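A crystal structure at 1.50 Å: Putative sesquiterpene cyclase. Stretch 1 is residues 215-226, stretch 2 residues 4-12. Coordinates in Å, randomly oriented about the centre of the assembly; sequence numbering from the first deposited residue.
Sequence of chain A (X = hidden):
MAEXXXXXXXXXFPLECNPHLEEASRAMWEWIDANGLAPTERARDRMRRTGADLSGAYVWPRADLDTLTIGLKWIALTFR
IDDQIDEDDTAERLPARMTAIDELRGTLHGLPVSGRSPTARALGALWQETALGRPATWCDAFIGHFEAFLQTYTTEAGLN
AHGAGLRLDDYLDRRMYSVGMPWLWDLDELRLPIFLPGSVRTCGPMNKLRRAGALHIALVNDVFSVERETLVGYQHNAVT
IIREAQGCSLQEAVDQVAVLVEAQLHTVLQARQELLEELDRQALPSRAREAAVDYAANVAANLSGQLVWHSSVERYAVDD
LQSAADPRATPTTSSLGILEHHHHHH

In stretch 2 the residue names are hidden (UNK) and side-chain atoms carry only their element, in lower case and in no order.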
# COMPACT_ATOMS: atom_id res chain seq x y z
N LEU A 215 4.68 -5.76 -5.05
CA LEU A 215 4.25 -6.57 -6.18
C LEU A 215 3.82 -7.96 -5.75
O LEU A 215 2.85 -8.49 -6.31
CB LEU A 215 5.29 -6.63 -7.28
CG LEU A 215 5.44 -5.30 -8.07
CD1 LEU A 215 6.52 -5.48 -9.13
CD2 LEU A 215 4.12 -4.73 -8.67
N HIS A 216 4.46 -8.54 -4.75
CA HIS A 216 3.99 -9.84 -4.24
C HIS A 216 2.54 -9.74 -3.77
O HIS A 216 1.65 -10.50 -4.19
CB HIS A 216 4.85 -10.31 -3.11
CG HIS A 216 4.51 -11.67 -2.59
ND1 HIS A 216 3.43 -11.90 -1.77
CD2 HIS A 216 5.10 -12.87 -2.79
CE1 HIS A 216 3.38 -13.20 -1.46
NE2 HIS A 216 4.39 -13.81 -2.06
N ILE A 217 2.26 -8.72 -2.94
CA ILE A 217 0.97 -8.46 -2.38
C ILE A 217 -0.02 -8.19 -3.48
O ILE A 217 -1.16 -8.68 -3.45
CB ILE A 217 1.10 -7.30 -1.36
CG1 ILE A 217 1.93 -7.76 -0.15
CG2 ILE A 217 -0.23 -6.77 -0.95
CD1 ILE A 217 2.43 -6.64 0.75
N ALA A 218 0.34 -7.31 -4.41
CA ALA A 218 -0.58 -6.95 -5.49
C ALA A 218 -0.91 -8.08 -6.42
O ALA A 218 -2.09 -8.20 -6.84
CB ALA A 218 -0.04 -5.81 -6.30
N LEU A 219 0.08 -8.91 -6.74
CA LEU A 219 -0.14 -10.00 -7.67
C LEU A 219 -1.01 -11.09 -7.02
O LEU A 219 -1.86 -11.70 -7.68
CB LEU A 219 1.18 -10.57 -8.16
CG LEU A 219 1.93 -9.67 -9.12
CD1 LEU A 219 3.36 -10.10 -9.27
CD2 LEU A 219 1.25 -9.60 -10.47
N VAL A 220 -0.79 -11.33 -5.72
CA VAL A 220 -1.66 -12.26 -4.99
C VAL A 220 -3.09 -11.69 -5.02
O VAL A 220 -4.05 -12.43 -5.31
CB VAL A 220 -1.14 -12.52 -3.56
CG1 VAL A 220 -2.21 -13.17 -2.68
CG2 VAL A 220 0.13 -13.32 -3.66
N ASN A 221 -3.25 -10.40 -4.72
CA ASN A 221 -4.55 -9.69 -4.83
C ASN A 221 -5.17 -9.91 -6.22
O ASN A 221 -6.34 -10.22 -6.30
CB ASN A 221 -4.44 -8.20 -4.46
CG ASN A 221 -5.74 -7.42 -4.66
OD1 ASN A 221 -6.05 -6.98 -5.78
ND2 ASN A 221 -6.48 -7.19 -3.58
N ASP A 222 -4.38 -9.80 -7.28
CA ASP A 222 -4.89 -9.94 -8.64
C ASP A 222 -5.49 -11.34 -8.83
O ASP A 222 -6.54 -11.49 -9.45
CB ASP A 222 -3.79 -9.69 -9.69
CG ASP A 222 -3.44 -8.25 -9.90
OD1 ASP A 222 -3.94 -7.35 -9.20
OD2 ASP A 222 -2.61 -8.00 -10.82
N VAL A 223 -4.80 -12.35 -8.34
CA VAL A 223 -5.27 -13.73 -8.49
C VAL A 223 -6.60 -13.95 -7.76
O VAL A 223 -7.53 -14.57 -8.32
CB VAL A 223 -4.21 -14.75 -8.04
CG1 VAL A 223 -4.77 -16.17 -8.00
CG2 VAL A 223 -2.98 -14.69 -8.95
N PHE A 224 -6.68 -13.46 -6.54
CA PHE A 224 -7.95 -13.50 -5.76
C PHE A 224 -9.08 -12.61 -6.29
O PHE A 224 -10.23 -12.82 -5.94
CB PHE A 224 -7.71 -13.23 -4.27
CG PHE A 224 -7.08 -14.40 -3.54
CD1 PHE A 224 -5.73 -14.43 -3.23
CD2 PHE A 224 -7.87 -15.49 -3.15
CE1 PHE A 224 -5.16 -15.51 -2.55
CE2 PHE A 224 -7.30 -16.58 -2.49
CZ PHE A 224 -5.95 -16.59 -2.19
N SER A 225 -8.74 -11.62 -7.13
CA SER A 225 -9.66 -10.64 -7.67
C SER A 225 -10.21 -11.01 -9.04
O SER A 225 -11.21 -10.43 -9.47
CB SER A 225 -8.92 -9.29 -7.83
OG SER A 225 -8.79 -8.66 -6.59
N VAL A 226 -9.57 -11.95 -9.73
CA VAL A 226 -9.84 -12.11 -11.18
C VAL A 226 -11.14 -12.85 -11.40
O VAL A 226 -12.07 -12.28 -11.94
CB VAL A 226 -8.66 -12.79 -11.91
CG1 VAL A 226 -8.60 -14.27 -11.62
CG2 VAL A 226 -8.70 -12.52 -13.40
N UNK A 4 -10.82 -22.16 -12.00
CA UNK A 4 -9.35 -22.41 -11.86
C UNK A 4 -8.99 -22.72 -10.41
O UNK A 4 -9.72 -22.34 -9.48
c UNK A 4 -9.40 -19.00 -11.52
c UNK A 4 -7.40 -18.87 -9.61
c UNK A 4 -9.33 -17.91 -10.65
c UNK A 4 -8.48 -20.03 -11.44
c UNK A 4 -8.55 -21.20 -12.39
c UNK A 4 -8.33 -17.84 -9.70
c UNK A 4 -7.48 -19.95 -10.48
N UNK A 5 -7.86 -23.41 -10.21
CA UNK A 5 -7.37 -23.74 -8.88
C UNK A 5 -6.40 -22.67 -8.39
O UNK A 5 -5.32 -22.49 -8.95
c UNK A 5 -6.66 -25.09 -8.89
o UNK A 5 -5.84 -27.79 -8.70
c UNK A 5 -6.83 -27.55 -9.43
o UNK A 5 -7.24 -28.35 -10.29
c UNK A 5 -7.58 -26.25 -9.25
N UNK A 6 -6.80 -21.97 -7.34
CA UNK A 6 -5.98 -20.94 -6.71
C UNK A 6 -4.67 -21.56 -6.23
O UNK A 6 -4.71 -22.54 -5.52
c UNK A 6 -5.74 -19.53 -4.61
c UNK A 6 -7.88 -19.49 -5.90
c UNK A 6 -6.69 -20.35 -5.48
c UNK A 6 -7.51 -18.09 -6.36
N UNK A 7 -3.52 -20.98 -6.60
CA UNK A 7 -2.26 -21.53 -6.10
C UNK A 7 -2.21 -21.62 -4.57
O UNK A 7 -2.89 -20.87 -3.86
c UNK A 7 -1.84 -19.92 -7.82
c UNK A 7 -1.20 -20.55 -6.63
c UNK A 7 -3.30 -19.82 -7.48
N UNK A 8 -1.40 -22.54 -4.06
CA UNK A 8 -1.25 -22.71 -2.62
C UNK A 8 -0.09 -21.82 -2.22
O UNK A 8 1.01 -22.29 -1.98
o UNK A 8 -2.58 -25.86 -2.79
o UNK A 8 -2.92 -24.67 -0.96
c UNK A 8 -0.98 -24.18 -2.23
c UNK A 8 -2.25 -24.96 -1.98
N UNK A 9 -0.35 -20.53 -2.16
CA UNK A 9 0.72 -19.56 -1.96
C UNK A 9 1.29 -19.81 -0.60
O UNK A 9 0.53 -19.96 0.35
c UNK A 9 -2.12 -16.89 -4.73
c UNK A 9 -0.32 -17.68 -3.33
c UNK A 9 0.19 -18.13 -1.99
c UNK A 9 -1.66 -17.34 -3.50
c UNK A 9 -1.25 -16.74 -5.78
c UNK A 9 0.55 -17.53 -4.40
c UNK A 9 0.08 -17.07 -5.63
N UNK A 10 2.62 -19.84 -0.52
CA UNK A 10 3.29 -20.01 0.75
C UNK A 10 4.28 -18.87 0.97
O UNK A 10 5.05 -18.50 0.07
c UNK A 10 6.29 -21.21 1.99
c UNK A 10 4.02 -21.37 0.82
c UNK A 10 7.09 -21.30 3.13
o UNK A 10 7.31 -21.73 5.48
c UNK A 10 6.52 -21.63 4.34
c UNK A 10 4.91 -21.49 2.06
c UNK A 10 5.16 -21.90 4.44
c UNK A 10 4.36 -21.83 3.31
N UNK A 11 4.25 -18.33 2.17
CA UNK A 11 5.17 -17.29 2.60
C UNK A 11 5.76 -17.70 3.95
O UNK A 11 5.03 -18.10 4.85
c UNK A 11 4.42 -15.92 2.73
c UNK A 11 5.39 -14.87 3.14
c UNK A 11 3.80 -15.55 1.39
N UNK A 12 7.08 -17.62 4.11
CA UNK A 12 7.74 -18.18 5.31
C UNK A 12 7.65 -17.32 6.55
O UNK A 12 7.94 -17.80 7.65
c UNK A 12 8.06 -17.34 3.04
c UNK A 12 9.35 -17.32 3.78
c UNK A 12 9.20 -18.28 4.88
O HOH W 1 4.62 -16.68 -2.14

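Position 4 carries seven side-chain carbons, one followed by a ring of six, with no oxygen. The ring's tip lies 3.6 Å from Val223 O, which sits at the ring edge near its plane, and another ring carbon comes within 3.8 Å of Val226 CG1. A plain six-carbon ring on one carbon is phenylalanine: Phe4, chi1 in p.

Position 5 has three carbons in a chain, the third bearing two oxygens. It is out of reach of the helix, and its atoms are poorly ordered. Two carbons before the carboxylate make it Glu5.

Position 6 shows four carbons forked at the first, one arm two carbons long. The end of the longer arm lies 3.7 Å from Val223 CG1 and over one face of the Phe224 ring, while the shorter arm reaches Phe224 CZ at 3.8 Å. That beta branch with unequal arms is isoleucine, and the CA-to-CB bond of Ile6 points toward the helix.

At position 7, three carbons close a ring onto the backbone nitrogen, and the ring carbon bonded to that nitrogen packs 4.0 Å from Val223 CG1. The closed ring makes it Pro7.

Position 8 has two carbons, the second with two oxygens, and touches nothing on stretch 1. The short carboxylate is Asp8, poorly ordered at the surface.

Position 9 again has one carbon and a six-carbon ring without oxygen. One face receives Val220 CG2, 4.1 Å from the ring centroid and only 4° off the normal: a CH-pi contact. This is Phe9; at its edge lie Val223 CG2, 4.2 Å from Phe9 CZ, and Phe224 CE1, 4.0 Å from Phe9 CE2.

Position 10 has seven carbons and one oxygen, the oxygen on a six-membered ring. Its CA-to-CB bond points away from the helix and its side chain makes no contact there: Tyr10. Its backbone serves instead. A water donates to Tyr10 O at 2.9 Å and also hydrogen-bonds His216 NE2 at 2.9 Å.

Position 11 is one carbon carrying two others, one of them 3.7 Å from His216 CE1. The fork is valine, and the CA-to-CB bond of Val11 points toward the helix.

Position 12 closes three carbons onto the backbone nitrogen, beyond reach of the helix: Pro12.

The contact buries 415 Å² with no direct hydrogen bond between the stretches. Val223 touches Phe4, Ile6, Pro7 and Phe9, while both carboxylates of the strip stay clear. The rule to read is apolar packing with Val223 and Phe9 at its centre, flanked by the Phe224, Val226 and His216 contacts, with a single water bridging the polar pair near the His216 end.

Stretch 2, residues 4-12: FEIPDFYVP
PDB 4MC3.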